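Local coordinates for putative chromatin binding protein (Chaetomium thermophilum, PDB 6QP0) that probably acts as a tRNA-dependent ATPase needed for tRNA modification by Elongator, this piece being its P-loop nucleotide-binding domain, at residues Arg150-Val162 against Glu217-Leu231. Sequence-based numbering, arbitrary orientation.
Sequences RTPSCVLQVGGGV and EPNPMTRWDSPLFLL
Gln157 meets the 217-231 segment with both backbone and side chain. Its N donates to Phe229 O at 2.6 Å and its O accepts from Leu231 N, so the residue bridges two positions of strand 228-231. With CG anti to the backbone N (chi1 -171°) and an extended chain beyond, the amide is carried past the Pro218 ring to Glu217. There NE2 bonds to OE1 of Glu217 at 2.7 Å, the acceptor lying close to the amide plane. Gln157 OE1 faces Leu230 CD2 (3.4 Å) and Pro218 CD, apolar neighbours that flank the amide. The Glu217 carboxylate would probably be left without its amide donor, and a gap opened between Pro218 and Leu230, were Gln157 replaced by an alanine.

Val155, on the same face, sets CG1 against Leu228 CD1 at 3.7 Å, while CG2 lies 3.6 Å from Asp225 O; the Asp225 carboxylate itself is salt-bridged to Arg139. Val155 N donates almost straight to Pro227 O (3.1 Å, 177°); Pro227 itself follows a cis peptide bond.

On the opposite face, Leu231 CG packs on Leu156 CD1 at 3.9 Å, and helix 237-250 covers Leu231 and Phe229 through Val243. Cys154 CB touches the Phe229 ring edge in plane. Strand axes 22° apart and in-step pairing from Val155-Leu228 to Val158-Leu231 define a parallel pair, adding edge strand 228-231 to the 2-3-1-4-5 sheet of a P-loop NTPase fold.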
loop_
_atom_site.group_PDB
_atom_site.type_symbol
_atom_site.label_atom_id
_atom_site.label_comp_id
_atom_site.label_asym_id
_atom_site.label_seq_id
_atom_site.Cartn_x
_atom_site.Cartn_y
_atom_site.Cartn_z
ATOM N N ARG A 150 -13.635 -7.206 12.074
ATOM C CA ARG A 150 -14.828 -6.416 12.382
ATOM C C ARG A 150 -14.519 -4.920 12.339
ATOM O O ARG A 150 -14.904 -4.154 13.224
ATOM C CB ARG A 150 -15.407 -6.824 13.739
ATOM C CG ARG A 150 -15.766 -8.298 13.821
ATOM C CD ARG A 150 -16.256 -8.692 15.201
ATOM N NE ARG A 150 -16.544 -10.122 15.274
ATOM C CZ ARG A 150 -15.616 -11.070 15.380
ATOM N NH1 ARG A 150 -14.330 -10.747 15.419
ATOM N NH2 ARG A 150 -15.973 -12.346 15.441
ATOM N N THR A 151 -13.824 -4.506 11.286
ATOM C CA THR A 151 -13.408 -3.122 11.111
ATOM C C THR A 151 -13.469 -2.766 9.638
ATOM O O THR A 151 -13.308 -3.640 8.775
ATOM C CB THR A 151 -11.986 -2.898 11.651
ATOM O OG1 THR A 151 -11.690 -1.497 11.659
ATOM C CG2 THR A 151 -10.961 -3.632 10.796
ATOM N N PRO A 152 -13.706 -1.494 9.305
ATOM C CA PRO A 152 -13.832 -1.117 7.895
ATOM C C PRO A 152 -12.502 -1.196 7.161
ATOM O O PRO A 152 -11.423 -1.121 7.753
ATOM C CB PRO A 152 -14.342 0.331 7.947
ATOM C CG PRO A 152 -14.782 0.557 9.364
ATOM C CD PRO A 152 -13.933 -0.345 10.201
ATOM N N SER A 153 -12.599 -1.339 5.841
ATOM C CA SER A 153 -11.438 -1.341 4.964
ATOM C C SER A 153 -11.700 -0.442 3.764
ATOM O O SER A 153 -12.847 -0.233 3.361
ATOM C CB SER A 153 -11.101 -2.754 4.476
ATOM O OG SER A 153 -12.225 -3.361 3.863
ATOM N N CYS A 154 -10.618 0.086 3.195
ATOM C CA CYS A 154 -10.706 0.903 1.994
ATOM C C CYS A 154 -9.409 0.754 1.212
ATOM O O CYS A 154 -8.442 0.142 1.677
ATOM C CB CYS A 154 -10.979 2.374 2.327
ATOM S SG CYS A 154 -9.591 3.270 3.073
ATOM N N VAL A 155 -9.402 1.323 0.010
ATOM C CA VAL A 155 -8.250 1.282 -0.880
ATOM C C VAL A 155 -7.875 2.710 -1.251
ATOM O O VAL A 155 -8.747 3.537 -1.544
ATOM C CB VAL A 155 -8.537 0.445 -2.144
ATOM C CG1 VAL A 155 -7.322 0.428 -3.057
ATOM C CG2 VAL A 155 -8.948 -0.973 -1.761
ATOM N N LEU A 156 -6.575 2.996 -1.235
ATOM C CA LEU A 156 -6.048 4.320 -1.563
ATOM C C LEU A 156 -4.989 4.156 -2.649
ATOM O O LEU A 156 -3.862 3.735 -2.368
ATOM C CB LEU A 156 -5.470 5.002 -0.327
ATOM C CG LEU A 156 -4.628 6.251 -0.589
ATOM C CD1 LEU A 156 -5.424 7.286 -1.373
ATOM C CD2 LEU A 156 -4.124 6.837 0.720
ATOM N N GLN A 157 -5.348 4.498 -3.883
ATOM C CA GLN A 157 -4.425 4.393 -5.004
ATOM C C GLN A 157 -3.611 5.671 -5.148
ATOM O O GLN A 157 -4.111 6.775 -4.905
ATOM C CB GLN A 157 -5.177 4.105 -6.303
ATOM C CG GLN A 157 -4.269 3.765 -7.474
ATOM C CD GLN A 157 -5.044 3.310 -8.692
ATOM O OE1 GLN A 157 -6.262 3.467 -8.760
ATOM N NE2 GLN A 157 -4.341 2.740 -9.662
ATOM N N VAL A 158 -2.358 5.514 -5.551
ATOM C CA VAL A 158 -1.425 6.623 -5.678
ATOM C C VAL A 158 -0.681 6.466 -6.992
ATOM O O VAL A 158 -0.471 5.351 -7.482
ATOM C CB VAL A 158 -0.437 6.680 -4.490
ATOM C CG1 VAL A 158 0.624 7.746 -4.719
ATOM C CG2 VAL A 158 -1.185 6.939 -3.189
ATOM N N GLY A 159 -0.283 7.593 -7.570
ATOM C CA GLY A 159 0.486 7.558 -8.793
ATOM C C GLY A 159 0.483 8.865 -9.549
ATOM O O GLY A 159 -0.571 9.473 -9.752
ATOM N N GLY A 160 1.669 9.310 -9.957
ATOM C CA GLY A 160 1.800 10.428 -10.865
ATOM C C GLY A 160 1.873 10.038 -12.320
ATOM O O GLY A 160 1.891 10.912 -13.190
ATOM N N GLY A 161 1.916 8.739 -12.603
ATOM C CA GLY A 161 1.960 8.247 -13.963
ATOM C C GLY A 161 3.037 7.203 -14.162
ATOM O O GLY A 161 4.011 7.153 -13.406
ATOM N N VAL A 162 2.866 6.351 -15.177
ATOM C CA VAL A 162 3.884 5.356 -15.493
ATOM C C VAL A 162 5.195 6.032 -15.868
ATOM O O VAL A 162 6.279 5.507 -15.584
ATOM C CB VAL A 162 3.389 4.431 -16.623
ATOM C CG1 VAL A 162 4.429 3.369 -16.943
ATOM C CG2 VAL A 162 2.062 3.788 -16.247
ATOM N N GLU A 217 -5.692 -2.599 -11.819
ATOM C CA GLU A 217 -6.302 -1.364 -11.352
ATOM C C GLU A 217 -7.405 -1.674 -10.349
ATOM O O GLU A 217 -8.194 -2.607 -10.557
ATOM C CB GLU A 217 -6.873 -0.574 -12.531
ATOM C CG GLU A 217 -5.842 -0.150 -13.568
ATOM C CD GLU A 217 -4.856 0.868 -13.028
ATOM O OE1 GLU A 217 -5.032 1.310 -11.874
ATOM O OE2 GLU A 217 -3.905 1.226 -13.756
ATOM N N PRO A 218 -7.494 -0.933 -9.245
ATOM C CA PRO A 218 -8.632 -1.111 -8.338
ATOM C C PRO A 218 -9.949 -0.834 -9.052
ATOM O O PRO A 218 -10.077 0.126 -9.816
ATOM C CB PRO A 218 -8.365 -0.100 -7.219
ATOM C CG PRO A 218 -6.890 0.102 -7.241
ATOM C CD PRO A 218 -6.487 -0.008 -8.687
ATOM N N ASN A 219 -10.930 -1.696 -8.794
ATOM C CA ASN A 219 -12.228 -1.622 -9.454
ATOM C C ASN A 219 -13.302 -1.256 -8.441
ATOM O O ASN A 219 -13.718 -2.110 -7.642
ATOM C CB ASN A 219 -12.555 -2.962 -10.121
ATOM C CG ASN A 219 -13.760 -2.882 -11.025
ATOM O OD1 ASN A 219 -14.547 -1.938 -10.947
ATOM N ND2 ASN A 219 -13.916 -3.875 -11.891
ATOM N N PRO A 220 -13.787 -0.010 -8.424
ATOM C CA PRO A 220 -14.846 0.353 -7.465
ATOM C C PRO A 220 -16.146 -0.402 -7.676
ATOM O O PRO A 220 -17.041 -0.302 -6.826
ATOM C CB PRO A 220 -15.039 1.859 -7.698
ATOM C CG PRO A 220 -13.791 2.312 -8.381
ATOM C CD PRO A 220 -13.336 1.152 -9.211
ATOM N N MET A 221 -16.290 -1.133 -8.782
ATOM C CA MET A 221 -17.465 -1.976 -8.962
ATOM C C MET A 221 -17.463 -3.142 -7.981
ATOM O O MET A 221 -18.528 -3.674 -7.647
ATOM C CB MET A 221 -17.523 -2.496 -10.398
ATOM C CG MET A 221 -17.505 -1.403 -11.461
ATOM S SD MET A 221 -19.045 -0.468 -11.543
ATOM C CE MET A 221 -20.122 -1.657 -12.335
ATOM N N THR A 222 -16.286 -3.550 -7.514
ATOM C CA THR A 222 -16.165 -4.657 -6.576
ATOM C C THR A 222 -16.122 -4.133 -5.147
ATOM O O THR A 222 -15.547 -3.075 -4.875
ATOM C CB THR A 222 -14.909 -5.479 -6.865
ATOM O OG1 THR A 222 -13.746 -4.664 -6.678
ATOM C CG2 THR A 222 -14.936 -6.009 -8.292
ATOM N N ARG A 223 -16.732 -4.893 -4.233
ATOM C CA ARG A 223 -16.835 -4.465 -2.845
ATOM C C ARG A 223 -15.493 -4.461 -2.128
ATOM O O ARG A 223 -15.337 -3.726 -1.147
ATOM C CB ARG A 223 -17.815 -5.370 -2.094
ATOM C CG ARG A 223 -17.404 -6.832 -2.068
ATOM C CD ARG A 223 -18.490 -7.711 -1.470
ATOM N NE ARG A 223 -18.061 -9.104 -1.380
ATOM C CZ ARG A 223 -18.037 -9.950 -2.407
ATOM N NH1 ARG A 223 -17.630 -11.198 -2.226
ATOM N NH2 ARG A 223 -18.416 -9.550 -3.613
ATOM N N TRP A 224 -14.526 -5.256 -2.580
ATOM C CA TRP A 224 -13.241 -5.326 -1.901
ATOM C C TRP A 224 -12.273 -4.239 -2.344
ATOM O O TRP A 224 -11.288 -3.983 -1.642
ATOM C CB TRP A 224 -12.596 -6.701 -2.109
ATOM C CG TRP A 224 -12.386 -7.067 -3.541
ATOM C CD1 TRP A 224 -11.303 -6.766 -4.313
ATOM C CD2 TRP A 224 -13.278 -7.814 -4.374
ATOM N NE1 TRP A 224 -11.468 -7.274 -5.578
ATOM C CE2 TRP A 224 -12.673 -7.923 -5.641
ATOM C CE3 TRP A 224 -14.531 -8.399 -4.173
ATOM C CZ2 TRP A 224 -13.278 -8.593 -6.703
ATOM C CZ3 TRP A 224 -15.131 -9.064 -5.227
ATOM C CH2 TRP A 224 -14.504 -9.156 -6.476
ATOM N N ASP A 225 -12.525 -3.594 -3.480
ATOM C CA ASP A 225 -11.736 -2.446 -3.904
ATOM C C ASP A 225 -12.393 -1.120 -3.545
ATOM O O ASP A 225 -11.807 -0.064 -3.804
ATOM C CB ASP A 225 -11.478 -2.501 -5.412
ATOM C CG ASP A 225 -10.384 -3.485 -5.780
ATOM O OD1 ASP A 225 -9.611 -3.884 -4.884
ATOM O OD2 ASP A 225 -10.292 -3.853 -6.970
ATOM N N SER A 226 -13.590 -1.148 -2.960
ATOM C CA SER A 226 -14.262 0.059 -2.513
ATOM C C SER A 226 -14.342 0.079 -0.990
ATOM O O SER A 226 -14.337 -0.978 -0.351
ATOM C CB SER A 226 -15.681 0.159 -3.083
ATOM O OG SER A 226 -16.563 -0.710 -2.393
ATOM N N PRO A 227 -14.423 1.265 -0.370
ATOM C CA PRO A 227 -14.367 2.587 -1.017
ATOM C C PRO A 227 -12.975 2.922 -1.551
ATOM O O PRO A 227 -11.990 2.783 -0.830
ATOM C CB PRO A 227 -14.773 3.549 0.106
ATOM C CG PRO A 227 -14.505 2.808 1.371
ATOM C CD PRO A 227 -14.741 1.361 1.066
ATOM N N LEU A 228 -12.904 3.349 -2.809
ATOM C CA LEU A 228 -11.638 3.647 -3.464
ATOM C C LEU A 228 -11.331 5.135 -3.362
ATOM O O LEU A 228 -12.226 5.975 -3.479
ATOM C CB LEU A 228 -11.670 3.224 -4.934
ATOM C CG LEU A 228 -10.409 3.536 -5.744
ATOM C CD1 LEU A 228 -9.188 2.864 -5.131
ATOM C CD2 LEU A 228 -10.575 3.115 -7.197
ATOM N N PHE A 229 -10.057 5.450 -3.144
ATOM C CA PHE A 229 -9.577 6.824 -3.124
ATOM C C PHE A 229 -8.273 6.889 -3.903
ATOM O O PHE A 229 -7.484 5.940 -3.902
ATOM C CB PHE A 229 -9.358 7.333 -1.696
ATOM C CG PHE A 229 -10.545 7.141 -0.797
ATOM C CD1 PHE A 229 -11.501 8.134 -0.668
ATOM C CD2 PHE A 229 -10.703 5.968 -0.077
ATOM C CE1 PHE A 229 -12.593 7.961 0.160
ATOM C CE2 PHE A 229 -11.793 5.788 0.750
ATOM C CZ PHE A 229 -12.739 6.786 0.869
ATOM N N LEU A 230 -8.054 8.016 -4.576
ATOM C CA LEU A 230 -6.877 8.202 -5.411
ATOM C C LEU A 230 -6.213 9.532 -5.089
ATOM O O LEU A 230 -6.870 10.488 -4.666
ATOM C CB LEU A 230 -7.239 8.147 -6.903
ATOM C CG LEU A 230 -7.881 6.848 -7.398
ATOM C CD1 LEU A 230 -9.380 6.835 -7.139
ATOM C CD2 LEU A 230 -7.590 6.637 -8.878
ATOM N N LEU A 231 -4.896 9.581 -5.291
ATOM C CA LEU A 231 -4.108 10.791 -5.053
ATOM C C LEU A 231 -3.039 10.875 -6.138
ATOM O O LEU A 231 -2.048 10.141 -6.099
ATOM C CB LEU A 231 -3.474 10.785 -3.667
ATOM C CG LEU A 231 -4.389 10.901 -2.450
ATOM C CD1 LEU A 231 -3.570 10.774 -1.169
ATOM C CD2 LEU A 231 -5.149 12.211 -2.471
HETATM O O HOH W 1 -12.003 -2.830 0.685
#